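Neuraminidase (Bacteroides thetaiotaomicron, PDB 5MUL) probably acts as a rhamnosidase, a beta-propeller glycoside hydrolase that binds glucuronic acid and is likely to cut rhamnose from it. Local coordinates at residues K22-A27 with V422-T427; L45-D50 with T388-K393; E350-R355 with V371-D376. All coordinates share one frame; numbering follows the deposited sequence.

Interaction 1 (K22-A27 with V422-T427); sequences KLVEVA and VLEANT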
loop_
_atom_site.group_PDB
_atom_site.type_symbol
_atom_site.label_atom_id
_atom_site.label_comp_id
_atom_site.label_asym_id
_atom_site.label_seq_id
_atom_site.Cartn_x
_atom_site.Cartn_y
_atom_site.Cartn_z
ATOM N N LYS A 22 2.993 17.353 -14.130
ATOM C CA LYS A 22 4.182 16.946 -14.868
ATOM C C LYS A 22 4.297 15.434 -14.919
ATOM O O LYS A 22 4.018 14.762 -13.904
ATOM C CB LYS A 22 5.459 17.477 -14.191
ATOM C CG LYS A 22 5.559 18.977 -14.122
ATOM C CD LYS A 22 6.895 19.388 -13.540
ATOM C CE LYS A 22 7.008 20.900 -13.448
ATOM N NZ LYS A 22 6.044 21.471 -12.458
ATOM N N LEU A 23 4.719 14.885 -16.036
ATOM C CA LEU A 23 5.070 13.492 -16.161
ATOM C C LEU A 23 6.599 13.420 -16.314
ATOM O O LEU A 23 7.149 13.694 -17.418
ATOM C CB LEU A 23 4.329 12.874 -17.346
ATOM C CG LEU A 23 4.444 11.391 -17.577
ATOM C CD1 LEU A 23 3.547 10.644 -16.628
ATOM C CD2 LEU A 23 4.131 11.083 -19.044
ATOM N N VAL A 24 7.289 13.074 -15.231
ATOM C CA VAL A 24 8.740 13.159 -15.138
ATOM C C VAL A 24 9.364 11.816 -15.432
ATOM O O VAL A 24 9.111 10.833 -14.739
ATOM C CB VAL A 24 9.185 13.654 -13.755
ATOM C CG1 VAL A 24 10.703 13.775 -13.709
ATOM C CG2 VAL A 24 8.503 14.982 -13.409
ATOM N N GLU A 25 10.216 11.726 -16.448
ATOM C CA GLU A 25 10.885 10.491 -16.784
ATOM C C GLU A 25 11.856 10.034 -15.716
ATOM O O GLU A 25 12.529 10.852 -15.111
ATOM C CB GLU A 25 11.697 10.622 -18.070
ATOM C CG GLU A 25 10.858 10.757 -19.313
ATOM C CD GLU A 25 11.684 10.800 -20.597
ATOM O OE1 GLU A 25 12.934 10.699 -20.560
ATOM O OE2 GLU A 25 11.038 10.909 -21.648
ATOM N N VAL A 26 11.893 8.717 -15.518
ATOM C CA VAL A 26 12.911 8.089 -14.703
ATOM C C VAL A 26 13.862 7.297 -15.603
ATOM O O VAL A 26 14.908 7.813 -15.984
ATOM C CB VAL A 26 12.285 7.215 -13.597
ATOM C CG1 VAL A 26 13.385 6.668 -12.713
ATOM C CG2 VAL A 26 11.271 8.020 -12.785
ATOM N N ALA A 27 13.486 6.081 -15.957
ATOM C CA ALA A 27 14.237 5.220 -16.858
ATOM C C ALA A 27 13.341 4.081 -17.257
ATOM O O ALA A 27 12.271 3.875 -16.661
ATOM C CB ALA A 27 15.486 4.693 -16.192
ATOM N N VAL A 422 7.416 9.543 -12.869
ATOM C CA VAL A 422 6.710 10.054 -11.700
ATOM C C VAL A 422 5.716 11.076 -12.197
ATOM O O VAL A 422 6.114 12.084 -12.809
ATOM C CB VAL A 422 7.653 10.629 -10.644
ATOM C CG1 VAL A 422 6.889 11.278 -9.486
ATOM C CG2 VAL A 422 8.589 9.551 -10.154
ATOM N N LEU A 423 4.428 10.839 -11.991
ATOM C CA LEU A 423 3.402 11.813 -12.341
ATOM C C LEU A 423 3.146 12.701 -11.143
ATOM O O LEU A 423 2.708 12.219 -10.075
ATOM C CB LEU A 423 2.139 11.090 -12.827
ATOM C CG LEU A 423 1.076 11.964 -13.524
ATOM C CD1 LEU A 423 0.077 11.067 -14.253
ATOM C CD2 LEU A 423 0.353 12.911 -12.591
ATOM N N GLU A 424 3.448 13.987 -11.283
ATOM C CA GLU A 424 3.235 14.982 -10.267
ATOM C C GLU A 424 1.858 15.594 -10.479
ATOM O O GLU A 424 1.702 16.415 -11.388
ATOM C CB GLU A 424 4.338 16.055 -10.324
ATOM C CG GLU A 424 5.735 15.496 -10.158
ATOM C CD GLU A 424 6.824 16.550 -10.140
ATOM O OE1 GLU A 424 6.544 17.730 -10.417
ATOM O OE2 GLU A 424 7.990 16.201 -9.889
ATOM N N ALA A 425 0.870 15.153 -9.710
ATOM C CA ALA A 425 -0.528 15.544 -9.915
ATOM C C ALA A 425 -0.855 16.834 -9.222
ATOM O O ALA A 425 -0.313 17.141 -8.193
ATOM C CB ALA A 425 -1.442 14.438 -9.402
ATOM N N ASN A 426 -1.805 17.580 -9.788
ATOM C CA ASN A 426 -2.312 18.762 -9.106
ATOM C C ASN A 426 -3.437 18.365 -8.149
ATOM O O ASN A 426 -4.320 17.601 -8.513
ATOM C CB ASN A 426 -2.811 19.791 -10.112
ATOM C CG ASN A 426 -2.902 21.168 -9.503
ATOM O OD1 ASN A 426 -3.792 21.445 -8.699
ATOM N ND2 ASN A 426 -1.957 22.032 -9.855
ATOM N N THR A 427 -3.365 18.850 -6.923
ATOM C CA THR A 427 -4.412 18.623 -5.944
ATOM C C THR A 427 -4.904 19.890 -5.239
ATOM O O THR A 427 -5.832 19.801 -4.451
ATOM C CB THR A 427 -3.963 17.604 -4.885
ATOM O OG1 THR A 427 -2.703 17.997 -4.345
ATOM C CG2 THR A 427 -3.871 16.197 -5.481
HETATM O O HOH W 1 4.646 19.655 -10.585
#
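The carboxylate of E424 has the side chains of K22 and V24 over one and the same face: CD of K22 stands 3.6 Å from OE1 of E424, and CG2 of V24 lies 3.8 Å from OE2. At the OE1 end a water bridges the two charged groups, accepting from K22 NZ at 3.0 Å and hydrogen-bonding to E424 OE1 at 2.7 Å. The lysine chain runs straight past CG over the carboxylate and turns at its last torsion (chi4 67°), where NZ meets this water; the ammonium itself stays 4.3 Å from OE1 of E424, beyond a salt bridge. The firm ionic partner of the glutamate is R68, which pairs with OE2. With an alanine in place of E424, R68 is likely to be left without its carboxylate mate and the bridging water without its acceptor, and the methylenes of K22 and the CG2 methyl of V24 would lose their cover.

Beneath these side chains runs an antiparallel pairing. K22 with E424 and V24 with V422 are hydrogen-bonded pairs; the V24 N to V422 O bond is nearly straight (170°), while the reverse bond, V422 N to V24 O, measures 2.8 Å. Between them L23 and L423 form a non-hydrogen-bonded pair whose side chains go to the other face, where L23 CD1 meets L423 CB at 4.1 Å. V422 extends the E424 face toward V26, CG2 against CG2.

This is the velcro closure of a beta-propeller: the N-terminal strand 22-29 completes the blade of the C-terminal strand 418-425, which on its other edge pairs with 397-402. W75 and the strand 51-57 of the next sheet pack on V26, and W75 also touches V422.

Interaction 2 (L45-D50 with T388-K393); sequences LVTHGD and TELWKK. With BDP (beta-D-glucopyranuronic acid), chain B.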
loop_
_atom_site.group_PDB
_atom_site.type_symbol
_atom_site.label_atom_id
_atom_site.label_comp_id
_atom_site.label_asym_id
_atom_site.label_seq_id
_atom_site.Cartn_x
_atom_site.Cartn_y
_atom_site.Cartn_z
ATOM N N LEU A 45 8.181 4.374 -4.142
ATOM C CA LEU A 45 8.502 5.770 -4.303
ATOM C C LEU A 45 8.358 6.437 -2.952
ATOM O O LEU A 45 7.282 6.365 -2.371
ATOM C CB LEU A 45 7.517 6.352 -5.325
ATOM C CG LEU A 45 7.734 7.743 -5.856
ATOM C CD1 LEU A 45 9.022 7.788 -6.668
ATOM C CD2 LEU A 45 6.547 8.207 -6.706
ATOM N N VAL A 46 9.415 7.027 -2.411
ATOM C CA VAL A 46 9.331 7.595 -1.072
ATOM C C VAL A 46 10.221 8.810 -0.946
ATOM O O VAL A 46 11.374 8.802 -1.400
ATOM C CB VAL A 46 9.686 6.568 0.046
ATOM C CG1 VAL A 46 11.083 6.020 -0.146
ATOM C CG2 VAL A 46 9.513 7.200 1.427
ATOM N N THR A 47 9.676 9.848 -0.315
ATOM C CA THR A 47 10.406 11.100 -0.052
ATOM C C THR A 47 10.950 11.115 1.350
ATOM O O THR A 47 10.270 10.735 2.306
ATOM C CB THR A 47 9.504 12.326 -0.293
ATOM O OG1 THR A 47 9.240 12.434 -1.702
ATOM C CG2 THR A 47 10.146 13.640 0.184
ATOM N N HIS A 48 12.185 11.560 1.470
ATOM C CA HIS A 48 12.811 11.873 2.746
ATOM C C HIS A 48 13.491 13.233 2.602
ATOM O O HIS A 48 14.369 13.406 1.761
ATOM C CB HIS A 48 13.822 10.791 3.125
ATOM C CG HIS A 48 14.390 10.967 4.488
ATOM N ND1 HIS A 48 13.695 10.615 5.625
ATOM C CD2 HIS A 48 15.577 11.471 4.903
ATOM C CE1 HIS A 48 14.439 10.908 6.686
ATOM N NE2 HIS A 48 15.587 11.412 6.271
ATOM N N GLY A 49 13.075 14.196 3.427
ATOM C CA GLY A 49 13.602 15.565 3.325
ATOM C C GLY A 49 13.252 16.139 1.961
ATOM O O GLY A 49 12.060 16.120 1.571
ATOM N N ASP A 50 14.276 16.583 1.223
ATOM C CA ASP A 50 14.074 17.153 -0.106
ATOM C C ASP A 50 14.431 16.199 -1.219
ATOM O O ASP A 50 14.611 16.619 -2.370
ATOM C CB ASP A 50 14.848 18.478 -0.254
ATOM C CG ASP A 50 16.341 18.316 -0.263
ATOM O OD1 ASP A 50 16.879 17.234 0.037
ATOM O OD2 ASP A 50 17.034 19.333 -0.566
ATOM N N THR A 388 3.730 7.971 -0.369
ATOM C CA THR A 388 2.975 8.155 0.855
ATOM C C THR A 388 3.541 9.317 1.714
ATOM O O THR A 388 2.803 10.138 2.277
ATOM C CB THR A 388 2.908 6.768 1.585
ATOM O OG1 THR A 388 2.177 5.842 0.754
ATOM C CG2 THR A 388 2.254 6.842 2.927
ATOM N N GLU A 389 4.861 9.375 1.866
ATOM C CA GLU A 389 5.454 10.345 2.734
ATOM C C GLU A 389 5.376 11.753 2.167
ATOM O O GLU A 389 5.188 12.718 2.906
ATOM C CB GLU A 389 6.880 9.930 3.082
ATOM C CG GLU A 389 6.915 8.576 3.785
ATOM C CD GLU A 389 6.007 8.580 5.004
ATOM O OE1 GLU A 389 6.304 9.365 5.906
ATOM O OE2 GLU A 389 5.003 7.811 5.022
ATOM N N LEU A 390 5.532 11.870 0.845
ATOM C CA LEU A 390 5.406 13.168 0.221
ATOM C C LEU A 390 4.021 13.768 0.478
ATOM O O LEU A 390 3.906 14.981 0.742
ATOM C CB LEU A 390 5.712 13.078 -1.265
ATOM C CG LEU A 390 5.693 14.437 -1.979
ATOM C CD1 LEU A 390 6.777 15.395 -1.498
ATOM C CD2 LEU A 390 5.786 14.200 -3.469
ATOM N N TRP A 391 2.957 12.962 0.415
ATOM C CA TRP A 391 1.619 13.461 0.719
ATOM C C TRP A 391 1.500 13.886 2.169
ATOM O O TRP A 391 1.035 14.995 2.483
ATOM C CB TRP A 391 0.532 12.417 0.427
ATOM C CG TRP A 391 -0.822 12.984 0.711
ATOM C CD1 TRP A 391 -1.589 12.760 1.817
ATOM C CD2 TRP A 391 -1.516 13.963 -0.072
ATOM N NE1 TRP A 391 -2.745 13.502 1.733
ATOM C CE2 TRP A 391 -2.704 14.277 0.611
ATOM C CE3 TRP A 391 -1.231 14.624 -1.285
ATOM C CZ2 TRP A 391 -3.637 15.149 0.086
ATOM C CZ3 TRP A 391 -2.159 15.490 -1.808
ATOM C CH2 TRP A 391 -3.333 15.771 -1.109
ATOM N N LYS A 392 1.997 13.062 3.081
ATOM C CA LYS A 392 1.887 13.441 4.501
ATOM C C LYS A 392 2.638 14.719 4.836
ATOM O O LYS A 392 2.164 15.524 5.636
ATOM C CB LYS A 392 2.475 12.376 5.379
ATOM C CG LYS A 392 1.705 11.101 5.393
ATOM C CD LYS A 392 2.576 10.127 6.160
ATOM C CE LYS A 392 2.049 8.754 6.132
ATOM N NZ LYS A 392 2.966 7.900 6.971
ATOM N N LYS A 393 3.836 14.875 4.274
ATOM C CA LYS A 393 4.724 15.986 4.644
ATOM C C LYS A 393 4.448 17.247 3.868
ATOM O O LYS A 393 4.601 18.336 4.436
ATOM C CB LYS A 393 6.202 15.602 4.480
ATOM C CG LYS A 393 6.694 14.518 5.423
ATOM C CD LYS A 393 6.545 14.871 6.899
ATOM C CE LYS A 393 7.204 13.809 7.783
ATOM N NZ LYS A 393 7.380 14.291 9.181
HETATM C C1 BDP B . 5.163 8.761 11.469
HETATM C C2 BDP B . 4.590 9.476 10.254
HETATM C C3 BDP B . 5.722 9.701 9.253
HETATM C C4 BDP B . 6.926 10.366 9.938
HETATM C C5 BDP B . 7.382 9.557 11.133
HETATM C C6 BDP B . 8.566 10.178 11.821
HETATM O O2 BDP B . 3.560 8.701 9.616
HETATM O O3 BDP B . 5.238 10.472 8.159
HETATM O O4 BDP B . 7.995 10.465 9.001
HETATM O O5 BDP B . 6.275 9.503 12.025
HETATM O O6A BDP B . 8.372 11.167 12.562
HETATM O O1 BDP B . 4.142 8.667 12.463
HETATM O O6B BDP B . 9.698 9.687 11.630
#
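E389, on the helix, runs from strand 45-48 to the sugar, each atom with its own neighbour. Its CB sits 3.6 Å from the carbonyl oxygen of T47. CG lies alongside CG2 of V46, the two side chains pointing the same way, though V46 was modelled in two conformers. There the bend at chi2 (-54°) carries the carboxylate off the strand, with OE1 toward the bound glucuronic acid and OE2 toward K392. OE1 accepts a hydrogen bond from the sugar O3 at 2.7 Å; OE2 offers its syn lone pair to K392 NZ at 2.8 Å, one turn further along the helix. That salt bridge fixes the carboxylate's rotation and sets the lysine, whose NZ gives a further bond of 2.8 Å to the sugar O2. The two residues thus grip neighbouring hydroxyls, and K393 adds a looser contact, its CE 3.6 Å from the sugar O4. K392 also bonds V202 O, and D203 O and G152 N also hydrogen-bond to the sugar.

Beside E389, T47 packs on L390, with T47 OG1 3.6 Å from L390 CB. The hydroxyl's polar partner is D387 OD2, while D387 OD1 takes the N-H of L390, so one aspartate links the strand to the helix start.

Strand 45-48, outermost in its four-stranded propeller sheet, thus has the short helix 388-394 set against it at 43°, axes 6.4 Å apart. The contact is buried: I95 and M96 of strand 92-97 pack on V46, and P148 at the end of strand 144-148 touches E389 and K392.

Interaction 3 (E350-R355 with V371-D376); sequences EERGSR and VTDLTD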
loop_
_atom_site.group_PDB
_atom_site.type_symbol
_atom_site.label_atom_id
_atom_site.label_comp_id
_atom_site.label_asym_id
_atom_site.label_seq_id
_atom_site.Cartn_x
_atom_site.Cartn_y
_atom_site.Cartn_z
ATOM N N GLU A 350 -10.979 0.055 -17.672
ATOM C CA GLU A 350 -11.197 -0.124 -19.106
ATOM C C GLU A 350 -12.281 0.798 -19.639
ATOM O O GLU A 350 -12.201 1.208 -20.802
ATOM C CB GLU A 350 -11.530 -1.583 -19.442
ATOM C CG GLU A 350 -12.896 -2.061 -18.971
ATOM C CD GLU A 350 -13.255 -3.439 -19.512
ATOM O OE1 GLU A 350 -12.448 -4.021 -20.294
ATOM O OE2 GLU A 350 -14.341 -3.928 -19.124
ATOM N N GLU A 351 -13.263 1.158 -18.819
ATOM C CA GLU A 351 -14.318 2.099 -19.238
ATOM C C GLU A 351 -13.797 3.471 -19.599
ATOM O O GLU A 351 -14.461 4.184 -20.356
ATOM C CB GLU A 351 -15.404 2.286 -18.181
ATOM C CG GLU A 351 -16.318 1.084 -18.002
ATOM C CD GLU A 351 -17.557 1.394 -17.199
ATOM O OE1 GLU A 351 -17.742 2.515 -16.688
ATOM O OE2 GLU A 351 -18.385 0.483 -17.052
ATOM N N ARG A 352 -12.648 3.851 -19.027
ATOM C CA ARG A 352 -12.014 5.144 -19.311
ATOM C C ARG A 352 -10.794 4.987 -20.185
ATOM O O ARG A 352 -9.969 5.900 -20.273
ATOM C CB ARG A 352 -11.663 5.863 -18.008
ATOM C CG ARG A 352 -12.867 6.130 -17.133
ATOM C CD ARG A 352 -12.568 7.138 -16.042
ATOM N NE ARG A 352 -12.307 8.449 -16.634
ATOM C CZ ARG A 352 -13.207 9.395 -16.898
ATOM N NH1 ARG A 352 -14.512 9.220 -16.630
ATOM N NH2 ARG A 352 -12.792 10.541 -17.454
ATOM N N GLY A 353 -10.668 3.862 -20.866
ATOM C CA GLY A 353 -9.544 3.595 -21.733
ATOM C C GLY A 353 -8.248 3.244 -21.054
ATOM O O GLY A 353 -7.168 3.334 -21.629
ATOM N N SER A 354 -8.365 2.763 -19.800
ATOM C CA SER A 354 -7.214 2.320 -19.023
ATOM C C SER A 354 -6.171 3.438 -18.812
ATOM O O SER A 354 -4.983 3.178 -18.741
ATOM C CB SER A 354 -6.603 1.075 -19.615
ATOM O OG SER A 354 -7.592 0.038 -19.576
ATOM N N ARG A 355 -6.681 4.659 -18.743
ATOM C CA ARG A 355 -5.858 5.824 -18.400
ATOM C C ARG A 355 -5.530 5.761 -16.905
ATOM O O ARG A 355 -6.113 4.978 -16.143
ATOM C CB ARG A 355 -6.625 7.119 -18.723
ATOM C CG ARG A 355 -6.593 7.632 -20.156
ATOM C CD ARG A 355 -6.867 6.615 -21.223
ATOM N NE ARG A 355 -6.786 7.233 -22.551
ATOM C CZ ARG A 355 -6.694 6.555 -23.695
ATOM N NH1 ARG A 355 -6.693 5.222 -23.734
ATOM N NH2 ARG A 355 -6.628 7.224 -24.833
ATOM N N VAL A 371 -14.676 13.082 -11.749
ATOM C CA VAL A 371 -13.822 12.048 -12.312
ATOM C C VAL A 371 -13.087 12.572 -13.537
ATOM O O VAL A 371 -13.718 13.047 -14.498
ATOM C CB VAL A 371 -14.618 10.796 -12.704
ATOM C CG1 VAL A 371 -13.698 9.721 -13.260
ATOM C CG2 VAL A 371 -15.370 10.264 -11.490
ATOM N N THR A 372 -11.765 12.479 -13.497
ATOM C CA THR A 372 -10.897 12.969 -14.579
ATOM C C THR A 372 -9.829 11.962 -14.882
ATOM O O THR A 372 -9.610 11.015 -14.117
ATOM C CB THR A 372 -10.185 14.254 -14.174
ATOM O OG1 THR A 372 -9.386 14.042 -12.994
ATOM C CG2 THR A 372 -11.193 15.383 -13.944
ATOM N N ASP A 373 -9.175 12.135 -16.014
ATOM C CA ASP A 373 -8.031 11.359 -16.394
ATOM C C ASP A 373 -6.786 12.194 -16.253
ATOM O O ASP A 373 -6.740 13.348 -16.713
ATOM C CB ASP A 373 -8.164 10.847 -17.812
ATOM C CG ASP A 373 -9.431 10.049 -18.008
ATOM O OD1 ASP A 373 -9.674 9.083 -17.240
ATOM O OD2 ASP A 373 -10.227 10.369 -18.925
ATOM N N LEU A 374 -5.792 11.649 -15.579
ATOM C CA LEU A 374 -4.503 12.312 -15.400
ATOM C C LEU A 374 -3.570 12.061 -16.554
ATOM O O LEU A 374 -2.652 12.875 -16.788
ATOM C CB LEU A 374 -3.838 11.844 -14.097
ATOM C CG LEU A 374 -4.671 12.051 -12.826
ATOM C CD1 LEU A 374 -3.836 11.683 -11.619
ATOM C CD2 LEU A 374 -5.173 13.458 -12.703
ATOM N N THR A 375 -3.735 10.948 -17.268
ATOM C CA THR A 375 -3.088 10.749 -18.549
ATOM C C THR A 375 -4.143 10.720 -19.624
ATOM O O THR A 375 -5.308 10.513 -19.355
ATOM C CB THR A 375 -2.291 9.444 -18.626
ATOM O OG1 THR A 375 -3.205 8.337 -18.486
ATOM C CG2 THR A 375 -1.201 9.388 -17.518
ATOM N N ASP A 376 -3.720 10.942 -20.858
ATOM C CA ASP A 376 -4.625 10.754 -22.020
ATOM C C ASP A 376 -4.184 9.558 -22.854
ATOM O O ASP A 376 -4.591 9.427 -24.029
ATOM C CB ASP A 376 -4.753 12.028 -22.876
ATOM C CG ASP A 376 -3.478 12.420 -23.538
ATOM O OD1 ASP A 376 -2.439 11.779 -23.372
ATOM O OD2 ASP A 376 -3.515 13.428 -24.307
HETATM O O HOH W 2 -11.183 8.503 -20.671
#
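R352 turns at its third side-chain torsion (chi3 67°), swinging the guanidinium across to D373, whose CG lies beside its own backbone N. R352 was modelled in two conformers; in the one described it grips the aspartate side-on with two nitrogens. NE meets OD1 of D373 at 2.8 Å, almost perfectly straight (178°), and NH2 reaches OD2 at 3.0 Å from above the carboxylate plane, the two flat groups being turned 42° apart. CG1 of V371 lies over one face of the guanidinium, 3.5 Å from R352 NH1. A water ties the same pair again, giving one bond to R352 O and one of 2.7 Å to D373 OD2, while S357 OG holds OD1.

R355 works the other end. Its CG lies 3.3 Å from the carbonyl oxygen of T375 and its CB rests against T375 OG1, which is itself bonded to F377 O and V356 N. A bend at the second torsion then turns the chain beyond CG, and NH1 donates to G353 O at 2.9 Å, tethering the arginine to its own loop.

The loop joins strands 342-347 and 357-361, the middle strands of a propeller blade, and folds over the end of the outermost strand 370-373. F347 of strand 342-347 touches both R352 and V371, and L374 and T375, further along the chain, rest on L423 of strand 418-425.

In the fold
Interaction 2 is the buried one of the three and bears directly on the sugar site; interaction 1 is half buried, and interaction 3 lies at the surface, some 26 Å, centre to centre, from interaction 2. Their chemistry follows: backbone pairing closes the ring in interaction 1, side-chain packing, with polar bonds through D387 but no direct hydrogen bond, sets a helix on a strand in interaction 2, and arginine pairs with aspartate around a loop in interaction 3. Interaction 1 stands between the others. V422 CG2 packs on L45 CD1 and T427 OG1 on the ring of W391, while L423 CD1 touches T375 CG2, so the two faces of strand 418-425 meet different neighbours.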